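Local coordinates for protein Alpha/beta hydrolase (Novosphingobium aromaticivorans, PDB 3BWX) that probably acts as a hydrolase of the alpha/beta-hydrolase family, its natural substrate not established, and binds calcium in the crystal, at residues R150-W155 with A159-E164; P36-N41 with G144-G149; D44-A49 with W178-K183; L231-E236 with P272-A277; L59-R64 with E88-Q93. The protein carries 1 engineered substitution. All blocks are in the same frame, centred on the assembly; numbering follows the deposited sequence.

Interaction 1 of 5, residues R150-W155 with A159-E164; sequences RNFETW and ARALQE. With EDO (1,2-ethanediol), chain O.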
# COMPACT_ATOMS: atom_id res chain seq x y z
N ARG A 150 11.90 14.53 9.81
CA ARG A 150 11.20 15.64 10.51
C ARG A 150 10.24 15.11 11.55
O ARG A 150 9.56 14.13 11.33
CB ARG A 150 10.48 16.55 9.55
CG ARG A 150 11.31 17.79 9.18
CD ARG A 150 10.53 18.78 8.30
NE ARG A 150 9.86 19.86 9.03
CZ ARG A 150 9.03 20.75 8.47
NH1 ARG A 150 8.75 20.70 7.17
NH2 ARG A 150 8.49 21.70 9.21
N ASN A 151 10.18 15.80 12.70
CA ASN A 151 9.29 15.42 13.79
C ASN A 151 8.70 16.70 14.41
O ASN A 151 9.25 17.78 14.21
CB ASN A 151 10.00 14.58 14.83
CG ASN A 151 11.16 15.31 15.48
OD1 ASN A 151 10.98 16.05 16.41
ND2 ASN A 151 12.37 15.12 14.94
N PHE A 152 7.60 16.54 15.17
CA PHE A 152 6.76 17.68 15.59
C PHE A 152 6.30 17.58 17.00
O PHE A 152 6.16 16.46 17.51
CB PHE A 152 5.55 17.76 14.67
CG PHE A 152 5.94 17.81 13.22
CD1 PHE A 152 6.24 19.01 12.62
CD2 PHE A 152 6.07 16.66 12.49
CE1 PHE A 152 6.66 19.07 11.30
CE2 PHE A 152 6.51 16.70 11.17
CZ PHE A 152 6.79 17.91 10.58
N GLU A 153 6.02 18.74 17.62
CA GLU A 153 5.44 18.76 18.97
C GLU A 153 3.96 18.50 18.95
O GLU A 153 3.44 17.93 19.89
CB GLU A 153 5.73 20.09 19.72
CG GLU A 153 5.32 20.01 21.24
CD GLU A 153 5.99 21.04 22.15
OE1 GLU A 153 5.47 22.18 22.22
OE2 GLU A 153 7.01 20.70 22.86
N THR A 154 3.28 18.96 17.89
CA THR A 154 1.82 18.87 17.83
C THR A 154 1.32 18.30 16.53
O THR A 154 2.00 18.40 15.47
CB THR A 154 1.20 20.26 18.01
OG1 THR A 154 1.32 21.08 16.82
CG2 THR A 154 1.87 20.98 19.15
N TRP A 155 0.11 17.73 16.57
CA TRP A 155 -0.52 17.19 15.37
C TRP A 155 -0.81 18.28 14.32
O TRP A 155 -0.76 18.03 13.11
CB TRP A 155 -1.79 16.43 15.73
CG TRP A 155 -1.46 15.05 16.24
CD1 TRP A 155 -1.58 14.63 17.53
CD2 TRP A 155 -0.92 13.94 15.50
NE1 TRP A 155 -1.15 13.33 17.64
CE2 TRP A 155 -0.76 12.88 16.40
CE3 TRP A 155 -0.55 13.76 14.17
CZ2 TRP A 155 -0.24 11.65 16.02
CZ3 TRP A 155 -0.04 12.53 13.78
CH2 TRP A 155 0.11 11.49 14.71
N ALA A 159 0.44 18.18 10.55
CA ALA A 159 -0.49 18.28 9.47
C ALA A 159 -0.10 19.39 8.51
O ALA A 159 -0.17 19.20 7.28
CB ALA A 159 -1.90 18.57 10.06
N ARG A 160 0.25 20.54 9.04
CA ARG A 160 0.63 21.66 8.17
C ARG A 160 1.90 21.35 7.39
O ARG A 160 2.05 21.76 6.26
CB ARG A 160 0.77 22.94 9.00
CG ARG A 160 -0.56 23.40 9.57
CD ARG A 160 -1.50 23.84 8.44
NE ARG A 160 -2.76 24.42 8.92
CZ ARG A 160 -3.92 24.39 8.27
NH1 ARG A 160 -4.04 23.81 7.08
NH2 ARG A 160 -4.98 24.92 8.81
N ALA A 161 2.81 20.61 7.99
CA ALA A 161 4.04 20.20 7.29
C ALA A 161 3.72 19.27 6.12
O ALA A 161 4.36 19.34 5.06
CB ALA A 161 5.05 19.54 8.26
N LEU A 162 2.72 18.38 6.31
CA LEU A 162 2.32 17.46 5.25
C LEU A 162 1.63 18.19 4.14
O LEU A 162 1.91 17.93 2.97
CB LEU A 162 1.45 16.35 5.83
CG LEU A 162 2.14 15.36 6.79
CD1 LEU A 162 1.12 14.42 7.45
CD2 LEU A 162 3.26 14.56 6.11
N GLN A 163 0.76 19.14 4.47
CA GLN A 163 0.13 19.97 3.45
C GLN A 163 1.16 20.78 2.64
O GLN A 163 0.98 20.96 1.43
CB GLN A 163 -0.82 20.92 4.14
CG GLN A 163 -1.63 21.76 3.22
CD GLN A 163 -2.45 22.74 4.01
OE1 GLN A 163 -2.03 23.18 5.09
NE2 GLN A 163 -3.64 23.07 3.50
N GLU A 164 2.21 21.26 3.33
CA GLU A 164 3.26 22.03 2.65
C GLU A 164 3.88 21.18 1.55
O GLU A 164 4.19 21.74 0.49
CB GLU A 164 4.34 22.43 3.65
CG GLU A 164 5.61 23.15 3.10
CD GLU A 164 6.65 23.40 4.22
OE1 GLU A 164 7.43 22.49 4.49
OE2 GLU A 164 6.68 24.50 4.78
C1 EDO O . 8.27 16.42 6.28
O1 EDO O . 9.12 17.37 5.62
C2 EDO O . 6.80 16.76 6.03
O2 EDO O . 6.46 16.82 4.63
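The carbonyl of Trp155 accepts the backbone N-H of Ala159, with 2.8 Å from Ala159 N to Trp155 O and a nearly straight N-H...O angle of 163°. This i to i+4 bond belongs to the start of helix 155-166, whose N-cap is Thr154, its OG1 bonded to His157 N. Upstream, Phe152 pairs through its backbone with Ile194. The contact folds the short, weakly bonded strand 151-152 back against the helix that follows it, in the region inserted between core strands 122-128 and 230-235, the usual place for the cap of an alpha/beta hydrolase. Ala161 packs its methyl against both aromatic and cationic neighbours: Ala161 CB meets the Phe152 ring obliquely, 3.3 Å from Phe152 CZ, and lies over one face of the Arg150 guanidinium, near its rim. With its chain bent at chi3 (95°), Arg150 meets Glu164 in a long, weak salt bridge, NH1 to OE1 3.5 Å; the carboxylate oxygen lies at the guanidinium edge, and the two planes are 33° apart.

Interaction 2 of 5, residues P36-N41 with G144-G149; sequences PGLTRN and GYVGQG. With EDO (1,2-ethanediol), chain Q.
Thr39 meets Tyr145 and Val146 through both branches of its side chain, joining the loop after strand 32-35 to the end of helix 136-145. In alpha/beta hydrolases the loop after this strand commonly contributes to the oxyanion hole, and Leu38 lies close to, though not touching, what is probably the nucleophile elbow, a GxSxG turn. The Thr39 methyl CG2 is 3.7 Å from Val146 CG2 and approaches the Tyr145 ring obliquely. With OG1 set between the backbone N and the carbonyl carbon (chi1 60°), the hydroxyl faces the phenol end, Thr39 OG1 to Tyr145 OH being 3.7 Å. Leu38 enters at about a right angle to Val146, its CD2 3.9 Å from Val146 CG2. A glycine in place of Thr39 would probably open a gap beside Val146 CG2 and let the Tyr145 ring shift. Further out, a type I turn from Gly37 to Arg40 and a type II turn from Tyr145 to Gln148 set the two backbones, and Arg40 is held by a salt bridge to Asp44. Two waters meet at the phenol: one accepts from Thr39 N and lies 3.1 Å from Tyr145 OH, the other accepts from Arg40 NH2, 3.2 Å from Tyr145 OH.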
# COMPACT_ATOMS: atom_id res chain seq x y z
N PRO A 36 0.29 -2.01 1.86
CA PRO A 36 0.58 -0.58 1.87
C PRO A 36 1.78 -0.17 1.00
O PRO A 36 2.54 -1.00 0.55
CB PRO A 36 0.94 -0.27 3.33
CG PRO A 36 0.71 -1.49 4.09
CD PRO A 36 0.68 -2.64 3.14
N GLY A 37 1.88 1.14 0.83
CA GLY A 37 3.00 1.76 0.17
C GLY A 37 4.27 1.76 1.01
O GLY A 37 4.30 1.33 2.16
N LEU A 38 5.34 2.26 0.41
CA LEU A 38 6.71 2.14 0.92
C LEU A 38 6.84 2.53 2.36
O LEU A 38 7.48 1.82 3.10
CB LEU A 38 7.65 2.99 0.02
CG LEU A 38 9.13 3.05 0.35
CD1 LEU A 38 9.81 1.74 0.09
CD2 LEU A 38 9.79 4.19 -0.49
N THR A 39 6.33 3.69 2.75
CA THR A 39 6.46 4.24 4.10
C THR A 39 5.22 4.03 4.97
O THR A 39 5.11 4.65 6.04
CB THR A 39 6.80 5.75 4.07
OG1 THR A 39 5.75 6.44 3.39
CG2 THR A 39 8.13 5.99 3.39
N ARG A 40 4.33 3.14 4.53
CA ARG A 40 3.00 3.13 5.06
C ARG A 40 2.73 1.85 5.83
O ARG A 40 3.56 0.93 5.87
CB ARG A 40 1.99 3.31 3.94
CG ARG A 40 2.16 4.55 3.09
CD ARG A 40 2.01 5.81 3.93
NE ARG A 40 2.16 7.03 3.16
CZ ARG A 40 1.18 7.58 2.44
NH1 ARG A 40 -0.03 7.05 2.44
NH2 ARG A 40 1.40 8.68 1.75
N ASN A 41 1.61 1.84 6.54
CA ASN A 41 1.24 0.79 7.49
C ASN A 41 -0.29 0.47 7.38
O ASN A 41 -1.03 0.96 6.49
CB ASN A 41 1.68 1.19 8.92
CG ASN A 41 0.93 2.41 9.42
OD1 ASN A 41 -0.27 2.31 9.69
ND2 ASN A 41 1.60 3.57 9.48
N GLY A 144 14.02 11.70 -1.98
CA GLY A 144 14.17 12.94 -1.21
C GLY A 144 13.52 13.01 0.16
O GLY A 144 13.97 13.78 1.02
N TYR A 145 12.45 12.26 0.40
CA TYR A 145 11.71 12.43 1.66
C TYR A 145 11.86 11.27 2.65
O TYR A 145 11.71 11.44 3.85
CB TYR A 145 10.22 12.72 1.39
CG TYR A 145 9.35 11.51 1.12
CD1 TYR A 145 8.86 10.71 2.17
CD2 TYR A 145 8.99 11.18 -0.17
CE1 TYR A 145 8.06 9.60 1.92
CE2 TYR A 145 8.17 10.07 -0.43
CZ TYR A 145 7.71 9.29 0.62
OH TYR A 145 6.91 8.21 0.35
N VAL A 146 12.14 10.08 2.14
CA VAL A 146 12.22 8.93 3.02
C VAL A 146 13.38 9.08 3.98
O VAL A 146 14.48 9.43 3.58
CB VAL A 146 12.33 7.62 2.20
CG1 VAL A 146 12.66 6.44 3.09
CG2 VAL A 146 11.01 7.36 1.51
N GLY A 147 13.10 8.83 5.26
CA GLY A 147 14.09 8.88 6.31
C GLY A 147 14.61 10.29 6.65
O GLY A 147 15.55 10.40 7.45
N GLN A 148 14.03 11.34 6.06
CA GLN A 148 14.52 12.73 6.27
C GLN A 148 14.31 13.18 7.71
O GLN A 148 15.07 13.99 8.25
CB GLN A 148 13.91 13.71 5.28
CG GLN A 148 14.70 13.77 3.97
N GLY A 149 13.29 12.63 8.34
CA GLY A 149 13.30 12.54 9.80
C GLY A 149 12.67 13.71 10.52
O GLY A 149 12.86 13.86 11.75
C1 EDO Q . 6.56 -1.58 2.36
O1 EDO Q . 5.48 -1.04 3.15
C2 EDO Q . 5.94 -2.26 1.13
O2 EDO Q . 5.33 -1.29 0.27
O HOH W 1 5.07 5.69 0.74
O HOH W 2 4.41 9.09 2.08

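Interaction 3 of 5, residues D44-A49 with W178-K183; sequences DFEDLA and WLRYAK. With EDO (1,2-ethanediol), chain H; EDO (1,2-ethanediol), chain G.
Arg180 runs its aliphatic stem past the carboxylates of Glu46 and Asp47, and the closest approach, Asp47 OD2 to Arg180 CD, is 4.0 Å. A water ties the two sides together, donating to Glu46 OE2 at 2.8 Å and to the carbonyl Arg180 O at 2.7 Å, and so bridges side chain to helix backbone. The charged end is looser. Asp47 OD2 stands 4.3 Å from Arg180 NE, displaced from the guanidinium plane and not in line with its N-H groups, so the two charges probably attract without a bond. A bend at chi3 (-61°) turns the guanidinium toward two ethanediol molecules, probably from the crystallisation liquor; one receives a weak bond from NH1, while the other donates to Asp47 OD2. Both acids have their salt-bridge partner in Arg184, one turn further along helix 175-185. That helix also packs on helix 155-166, through Leu179 on Ala159 and Ala182 on Leu162. Helix 46-52 also touches strand 17-23, Glu46 on Arg21 and the buried Ala49 on Tyr23.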
# COMPACT_ATOMS: atom_id res chain seq x y z
N ASP A 44 -3.40 2.93 6.73
CA ASP A 44 -3.83 3.47 5.41
C ASP A 44 -5.12 2.85 4.97
O ASP A 44 -5.88 3.48 4.21
CB ASP A 44 -2.77 3.29 4.33
CG ASP A 44 -1.78 4.47 4.25
OD1 ASP A 44 -1.79 5.40 5.10
OD2 ASP A 44 -1.00 4.48 3.30
N PHE A 45 -5.42 1.66 5.50
CA PHE A 45 -6.66 0.93 5.19
C PHE A 45 -7.72 0.97 6.27
O PHE A 45 -8.71 0.22 6.23
CB PHE A 45 -6.27 -0.52 4.86
CG PHE A 45 -5.35 -0.62 3.68
CD1 PHE A 45 -5.82 -0.40 2.37
CD2 PHE A 45 -4.00 -0.89 3.88
CE1 PHE A 45 -4.94 -0.47 1.29
CE2 PHE A 45 -3.15 -0.94 2.78
CZ PHE A 45 -3.60 -0.74 1.52
N GLU A 46 -7.56 1.84 7.27
CA GLU A 46 -8.40 1.74 8.46
C GLU A 46 -9.89 1.99 8.15
O GLU A 46 -10.75 1.48 8.87
CB GLU A 46 -7.93 2.73 9.54
CG GLU A 46 -8.01 4.22 9.16
CD GLU A 46 -7.39 5.22 10.15
OE1 GLU A 46 -6.76 4.76 11.13
OE2 GLU A 46 -7.52 6.46 9.89
N ASP A 47 -10.18 2.86 7.18
CA ASP A 47 -11.59 3.11 6.77
C ASP A 47 -12.08 2.12 5.70
O ASP A 47 -13.20 1.60 5.79
CB ASP A 47 -11.81 4.59 6.31
CG ASP A 47 -11.73 5.59 7.46
OD1 ASP A 47 -11.56 5.16 8.61
OD2 ASP A 47 -11.85 6.81 7.19
N LEU A 48 -11.23 1.82 4.71
CA LEU A 48 -11.63 0.85 3.67
C LEU A 48 -11.94 -0.50 4.29
O LEU A 48 -12.90 -1.15 3.95
CB LEU A 48 -10.52 0.69 2.64
CG LEU A 48 -10.83 -0.28 1.52
CD1 LEU A 48 -12.02 0.20 0.72
CD2 LEU A 48 -9.59 -0.49 0.65
N ALA A 49 -11.08 -0.96 5.19
CA ALA A 49 -11.26 -2.24 5.82
C ALA A 49 -12.60 -2.30 6.58
O ALA A 49 -13.28 -3.33 6.54
CB ALA A 49 -10.09 -2.52 6.78
N TRP A 178 -6.37 16.46 6.33
CA TRP A 178 -4.94 16.39 6.64
C TRP A 178 -4.60 15.72 7.98
O TRP A 178 -3.59 15.03 8.10
CB TRP A 178 -4.31 17.79 6.59
CG TRP A 178 -4.20 18.32 5.16
CD1 TRP A 178 -4.90 19.34 4.62
CD2 TRP A 178 -3.34 17.81 4.14
NE1 TRP A 178 -4.55 19.49 3.30
CE2 TRP A 178 -3.61 18.56 2.97
CE3 TRP A 178 -2.41 16.78 4.10
CZ2 TRP A 178 -2.94 18.33 1.76
CZ3 TRP A 178 -1.77 16.52 2.88
CH2 TRP A 178 -2.04 17.31 1.74
N LEU A 179 -5.42 15.96 9.00
CA LEU A 179 -5.19 15.38 10.32
C LEU A 179 -5.41 13.86 10.29
O LEU A 179 -4.65 13.09 10.86
CB LEU A 179 -6.07 16.05 11.38
CG LEU A 179 -5.60 17.42 11.84
CD1 LEU A 179 -6.76 18.06 12.64
CD2 LEU A 179 -4.33 17.39 12.62
N ARG A 180 -6.47 13.46 9.61
CA ARG A 180 -6.79 12.03 9.46
C ARG A 180 -5.61 11.31 8.75
O ARG A 180 -5.15 10.25 9.15
CB ARG A 180 -8.08 11.85 8.64
CG ARG A 180 -8.52 10.38 8.57
CD ARG A 180 -9.62 10.13 7.55
NE ARG A 180 -10.77 10.88 7.90
CZ ARG A 180 -11.44 11.78 7.15
NH1 ARG A 180 -11.19 12.04 5.86
NH2 ARG A 180 -12.46 12.35 7.72
N TYR A 181 -5.11 11.95 7.70
CA TYR A 181 -3.97 11.43 6.98
C TYR A 181 -2.72 11.37 7.86
O TYR A 181 -1.95 10.39 7.78
CB TYR A 181 -3.74 12.39 5.82
CG TYR A 181 -2.62 12.10 4.85
CD1 TYR A 181 -2.75 11.11 3.90
CD2 TYR A 181 -1.49 12.89 4.81
CE1 TYR A 181 -1.76 10.87 2.97
CE2 TYR A 181 -0.49 12.68 3.89
CZ TYR A 181 -0.64 11.66 2.96
OH TYR A 181 0.35 11.42 2.02
N ALA A 182 -2.44 12.45 8.62
CA ALA A 182 -1.25 12.56 9.47
C ALA A 182 -1.24 11.36 10.42
O ALA A 182 -0.17 10.73 10.60
CB ALA A 182 -1.20 13.91 10.25
N LYS A 183 -2.39 11.07 11.05
CA LYS A 183 -2.40 10.02 12.07
C LYS A 183 -2.21 8.66 11.44
O LYS A 183 -1.78 7.72 12.11
CB LYS A 183 -3.68 10.10 12.92
CG LYS A 183 -3.70 11.36 13.78
CD LYS A 183 -4.66 11.27 14.94
CE LYS A 183 -4.01 10.54 16.10
NZ LYS A 183 -4.95 10.36 17.25
C1 EDO H . -8.10 10.36 3.97
O1 EDO H . -9.34 9.74 4.38
C2 EDO H . -8.10 11.86 4.27
O2 EDO H . -9.11 12.47 3.46
C1 EDO G . -13.12 8.89 4.94
O1 EDO G . -13.17 7.47 5.05
C2 EDO G . -14.38 9.35 4.23
O2 EDO G . -15.51 9.07 5.06
O HOH W 3 -6.37 8.76 11.02

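Interaction 4 of 5, residues L231-E236 with P272-A277; sequences LVLRGE and PESIAA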
# COMPACT_ATOMS: atom_id res chain seq x y z
N LEU A 231 -8.76 -4.06 -11.37
CA LEU A 231 -9.00 -2.63 -11.33
C LEU A 231 -7.69 -1.90 -11.12
O LEU A 231 -6.89 -2.28 -10.24
CB LEU A 231 -9.91 -2.29 -10.14
CG LEU A 231 -10.06 -0.79 -9.73
CD1 LEU A 231 -10.74 0.05 -10.83
CD2 LEU A 231 -10.84 -0.66 -8.38
N VAL A 232 -7.51 -0.84 -11.91
CA VAL A 232 -6.41 0.10 -11.77
C VAL A 232 -6.99 1.45 -11.38
O VAL A 232 -7.82 2.00 -12.12
CB VAL A 232 -5.58 0.22 -13.04
CG1 VAL A 232 -4.40 1.17 -12.80
CG2 VAL A 232 -5.06 -1.11 -13.48
N LEU A 233 -6.62 1.99 -10.24
CA LEU A 233 -6.95 3.34 -9.83
C LEU A 233 -5.76 4.25 -10.13
O LEU A 233 -4.60 3.92 -9.90
CB LEU A 233 -7.31 3.39 -8.30
CG LEU A 233 -8.57 2.61 -7.87
CD1 LEU A 233 -8.64 2.36 -6.37
CD2 LEU A 233 -9.84 3.32 -8.36
N ARG A 234 -6.03 5.44 -10.60
CA ARG A 234 -4.99 6.41 -10.90
C ARG A 234 -5.43 7.78 -10.38
O ARG A 234 -6.56 8.21 -10.66
CB ARG A 234 -4.74 6.52 -12.42
CG ARG A 234 -3.65 7.49 -12.73
CD ARG A 234 -3.40 7.71 -14.19
NE ARG A 234 -2.39 8.75 -14.22
CZ ARG A 234 -2.57 10.06 -14.42
NH1 ARG A 234 -3.75 10.55 -14.84
NH2 ARG A 234 -1.56 10.88 -14.28
N GLY A 235 -4.54 8.49 -9.69
CA GLY A 235 -4.76 9.89 -9.43
C GLY A 235 -4.56 10.72 -10.69
O GLY A 235 -3.52 10.57 -11.33
N GLU A 236 -5.52 11.60 -11.01
CA GLU A 236 -5.46 12.40 -12.23
C GLU A 236 -4.10 13.09 -12.42
O GLU A 236 -3.59 13.19 -13.55
CB GLU A 236 -6.54 13.45 -12.18
CG GLU A 236 -6.62 14.30 -13.46
CD GLU A 236 -7.86 15.15 -13.47
OE1 GLU A 236 -8.06 15.88 -12.48
OE2 GLU A 236 -8.61 15.07 -14.46
N PRO A 272 -15.39 8.47 -2.66
CA PRO A 272 -16.54 7.69 -3.09
C PRO A 272 -16.35 6.89 -4.38
O PRO A 272 -16.78 5.72 -4.47
CB PRO A 272 -17.62 8.74 -3.29
CG PRO A 272 -17.24 9.81 -2.28
CD PRO A 272 -15.76 9.86 -2.34
N GLU A 273 -15.70 7.51 -5.36
CA GLU A 273 -15.46 6.83 -6.62
C GLU A 273 -14.52 5.60 -6.43
O GLU A 273 -14.66 4.60 -7.16
CB GLU A 273 -14.92 7.80 -7.65
CG GLU A 273 -16.01 8.76 -8.12
CD GLU A 273 -15.52 10.08 -8.70
OE1 GLU A 273 -14.29 10.32 -8.82
OE2 GLU A 273 -16.41 10.88 -9.06
N SER A 274 -13.54 5.70 -5.52
CA SER A 274 -12.65 4.59 -5.26
C SER A 274 -13.41 3.47 -4.60
O SER A 274 -13.22 2.29 -4.92
CB SER A 274 -11.51 5.02 -4.32
OG SER A 274 -10.67 6.01 -4.91
N ILE A 275 -14.22 3.80 -3.61
CA ILE A 275 -15.00 2.79 -2.85
C ILE A 275 -15.89 2.03 -3.85
O ILE A 275 -15.96 0.79 -3.85
CB ILE A 275 -15.82 3.43 -1.72
CG1 ILE A 275 -14.88 4.06 -0.68
CG2 ILE A 275 -16.82 2.44 -1.09
CD1 ILE A 275 -15.58 5.10 0.18
N ALA A 276 -16.63 2.79 -4.65
CA ALA A 276 -17.54 2.20 -5.64
C ALA A 276 -16.77 1.33 -6.63
O ALA A 276 -17.21 0.25 -6.99
CB ALA A 276 -18.32 3.28 -6.39
N ALA A 277 -15.58 1.78 -7.06
CA ALA A 277 -14.74 1.00 -7.99
C ALA A 277 -14.33 -0.35 -7.39
O ALA A 277 -14.39 -1.37 -8.06
CB ALA A 277 -13.51 1.81 -8.46
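Ser274, early in helix 272-282, brings its backbone and CB up to the Leu233 side chain, with Ser274 CA 4.4 Å from Leu233 CD2. Its hydroxyl bonds instead to Glu271 OE1, just before the segment, so what it offers the strand is carbon alone. Three residues on, nearly a full turn later, Ala277 presents its methyl to both leucines. Leu231 CD2 lies 3.6 Å from Ala277 CB and equally near the Ala277 backbone carbonyl, while Leu233 CD2 reaches the same methyl at 4.0 Å. The leucines turn differently: Leu231 carries CG anti to the backbone N (chi1 168°), Leu233 carries it anti to the carbonyl carbon (chi1 -65°), and their CD2 methyls converge on the one small residue. Strand 231-235 and helix 272-277 run almost antiparallel, at 171°, with their axes 10.2 Å apart at closest approach. As two residues separated by one along a strand, Leu231 and Leu233 share a face of the central sheet of the alpha/beta-hydrolase fold, where Val126 of strand 122-128 and Val258 of strand 255-260 flank them. Val232 and Arg234 point to the opposite face, against helix 243-250, so strand 230-235 is sandwiched between that helix and helix 272-282.

Interaction 5 of 5, residues L59-R64 with E88-Q93; sequences LCPEMR and EALLAQ. With EDO (1,2-ethanediol), chain R.
Glu62 OE1 accepts two hydrogen bonds, from His19 ND1 and from the backbone N of Asp68. Its OE2 takes the backbone N-H of Ala42, though this bond rests on a less certain atom position, because an ethanediol is modelled too close to OE2. Donors from separate parts of the chain hold the buried carboxylate, and its likely negative charge would be eased by them. A leucine in place of Glu62 would probably leave these donors without their acceptor and let the loops bearing Ala42 and Asp68 drift. Glu62 does not touch the helical segment 88-93; Leu59 and Pro61 do. Strand 58-61 belongs to the central sheet of the alpha/beta-hydrolase fold, parallel to strand 32-35 and antiparallel to strand 17-23. Leu59 and Pro61 face helix 80-94; Cys60 points to the other face. Leu90 answers both with a single methyl: its CD2 is 4.0 Å from Pro61 CB and 4.5 Å from Leu59 CD2. Carrying CG anti to the backbone N (chi1 172°), Leu90 extends from the helix toward the sheet, where Trp10 and Leu33 also touch it. Beyond the strand, the selenomethionine Met63 packs on Tyr83 and Leu87 of the same helix.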
# COMPACT_ATOMS: atom_id res chain seq x y z
N LEU A 59 -7.28 -8.66 5.65
CA LEU A 59 -5.96 -8.72 6.30
C LEU A 59 -5.16 -7.49 5.86
O LEU A 59 -4.99 -7.24 4.64
CB LEU A 59 -5.17 -9.95 5.84
CG LEU A 59 -5.48 -11.32 6.43
CD1 LEU A 59 -6.66 -11.83 5.71
CD2 LEU A 59 -4.26 -12.30 6.35
N CYS A 60 -4.59 -6.77 6.85
CA CYS A 60 -3.83 -5.53 6.61
C CYS A 60 -2.47 -5.68 7.24
O CYS A 60 -2.24 -5.23 8.37
CB CYS A 60 -4.55 -4.33 7.16
SG CYS A 60 -6.15 -4.03 6.42
N PRO A 61 -1.56 -6.29 6.51
CA PRO A 61 -0.21 -6.46 7.03
C PRO A 61 0.66 -5.23 6.93
O PRO A 61 0.47 -4.42 6.08
CB PRO A 61 0.38 -7.57 6.15
CG PRO A 61 -0.31 -7.32 4.83
CD PRO A 61 -1.72 -6.96 5.21
N GLU A 62 1.69 -5.16 7.78
CA GLU A 62 2.70 -4.11 7.78
C GLU A 62 4.07 -4.77 7.56
O GLU A 62 4.40 -5.75 8.24
CB GLU A 62 2.70 -3.42 9.16
CG GLU A 62 1.30 -3.04 9.57
CD GLU A 62 1.23 -2.19 10.78
OE1 GLU A 62 1.75 -2.57 11.88
OE2 GLU A 62 0.63 -1.12 10.63
N MSE A 63 4.84 -4.24 6.61
CA MSE A 63 6.13 -4.82 6.34
C MSE A 63 7.12 -4.56 7.49
O MSE A 63 6.90 -3.66 8.36
CB MSE A 63 6.67 -4.28 5.03
CG MSE A 63 5.81 -4.70 3.87
SE MSE A 63 5.44 -6.63 3.58
CE MSE A 63 3.91 -6.87 4.81
N ARG A 64 8.19 -5.34 7.53
CA ARG A 64 9.23 -5.12 8.53
C ARG A 64 9.61 -3.65 8.46
O ARG A 64 9.72 -3.06 7.36
CB ARG A 64 10.47 -5.99 8.28
CG ARG A 64 11.09 -5.84 6.89
CD ARG A 64 12.34 -6.67 6.66
NE ARG A 64 12.00 -8.07 6.69
CZ ARG A 64 12.80 -9.06 7.05
NH1 ARG A 64 14.01 -8.82 7.49
NH2 ARG A 64 12.34 -10.30 7.01
N GLU A 88 4.87 -14.17 1.38
CA GLU A 88 4.72 -15.61 1.16
C GLU A 88 4.66 -16.34 2.50
O GLU A 88 3.87 -17.30 2.67
CB GLU A 88 5.84 -16.15 0.28
CG GLU A 88 5.83 -15.65 -1.14
CD GLU A 88 4.69 -16.18 -2.01
OE1 GLU A 88 3.80 -16.90 -1.52
OE2 GLU A 88 4.64 -15.81 -3.20
N ALA A 89 5.45 -15.91 3.46
CA ALA A 89 5.44 -16.53 4.79
C ALA A 89 4.09 -16.30 5.51
O ALA A 89 3.57 -17.20 6.15
CB ALA A 89 6.59 -16.01 5.67
N LEU A 90 3.53 -15.08 5.41
CA LEU A 90 2.19 -14.82 5.93
C LEU A 90 1.15 -15.75 5.30
O LEU A 90 0.35 -16.38 6.02
CB LEU A 90 1.79 -13.36 5.68
CG LEU A 90 0.36 -12.98 5.99
CD1 LEU A 90 0.02 -13.11 7.46
CD2 LEU A 90 0.06 -11.51 5.51
N LEU A 91 1.18 -15.85 3.97
CA LEU A 91 0.18 -16.67 3.27
C LEU A 91 0.29 -18.13 3.67
O LEU A 91 -0.75 -18.79 3.89
CB LEU A 91 0.28 -16.49 1.76
CG LEU A 91 -0.01 -15.10 1.25
CD1 LEU A 91 0.46 -14.94 -0.23
CD2 LEU A 91 -1.51 -14.72 1.38
N ALA A 92 1.52 -18.64 3.77
CA ALA A 92 1.79 -20.02 4.19
C ALA A 92 1.29 -20.26 5.60
O ALA A 92 0.58 -21.24 5.91
CB ALA A 92 3.29 -20.32 4.12
N GLN A 93 1.65 -19.35 6.48
CA GLN A 93 1.35 -19.52 7.90
C GLN A 93 -0.14 -19.45 8.22
O GLN A 93 -0.62 -20.10 9.16
CB GLN A 93 2.18 -18.52 8.70
CG GLN A 93 3.72 -18.97 8.76
CD GLN A 93 4.65 -17.90 9.33
OE1 GLN A 93 4.34 -17.25 10.33
NE2 GLN A 93 5.82 -17.75 8.72
C1 EDO R . -0.91 -0.64 13.81
O1 EDO R . -0.64 0.16 14.96
C2 EDO R . -0.70 0.24 12.61
O2 EDO R . 0.67 0.56 12.64

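In the fold
Interactions 4 and 5 both reach the central sheet, on opposite sides of the chain's centre, with centres 25 Å apart and no touch between them. Interactions 1, 2 and 3 involve the region inserted between strands 122-128 and 230-235. Helix 175-185 of interaction 3 packs directly on helix 155-166 of interaction 1, Leu162 CD1 to Ala182 CA being 3.6 Å. Interaction 2 touches interactions 3 and 5 through the loop 36-41: Pro36 meets Phe45, and Asn41 meets Glu62. In this loop the side chain of Leu38 lies about 8 Å from a bound calcium ion and neighbours the possible nucleophile elbow; interactions 1, 3, 4 and 5 lie away from the calcium site at Pro205 and Ala208.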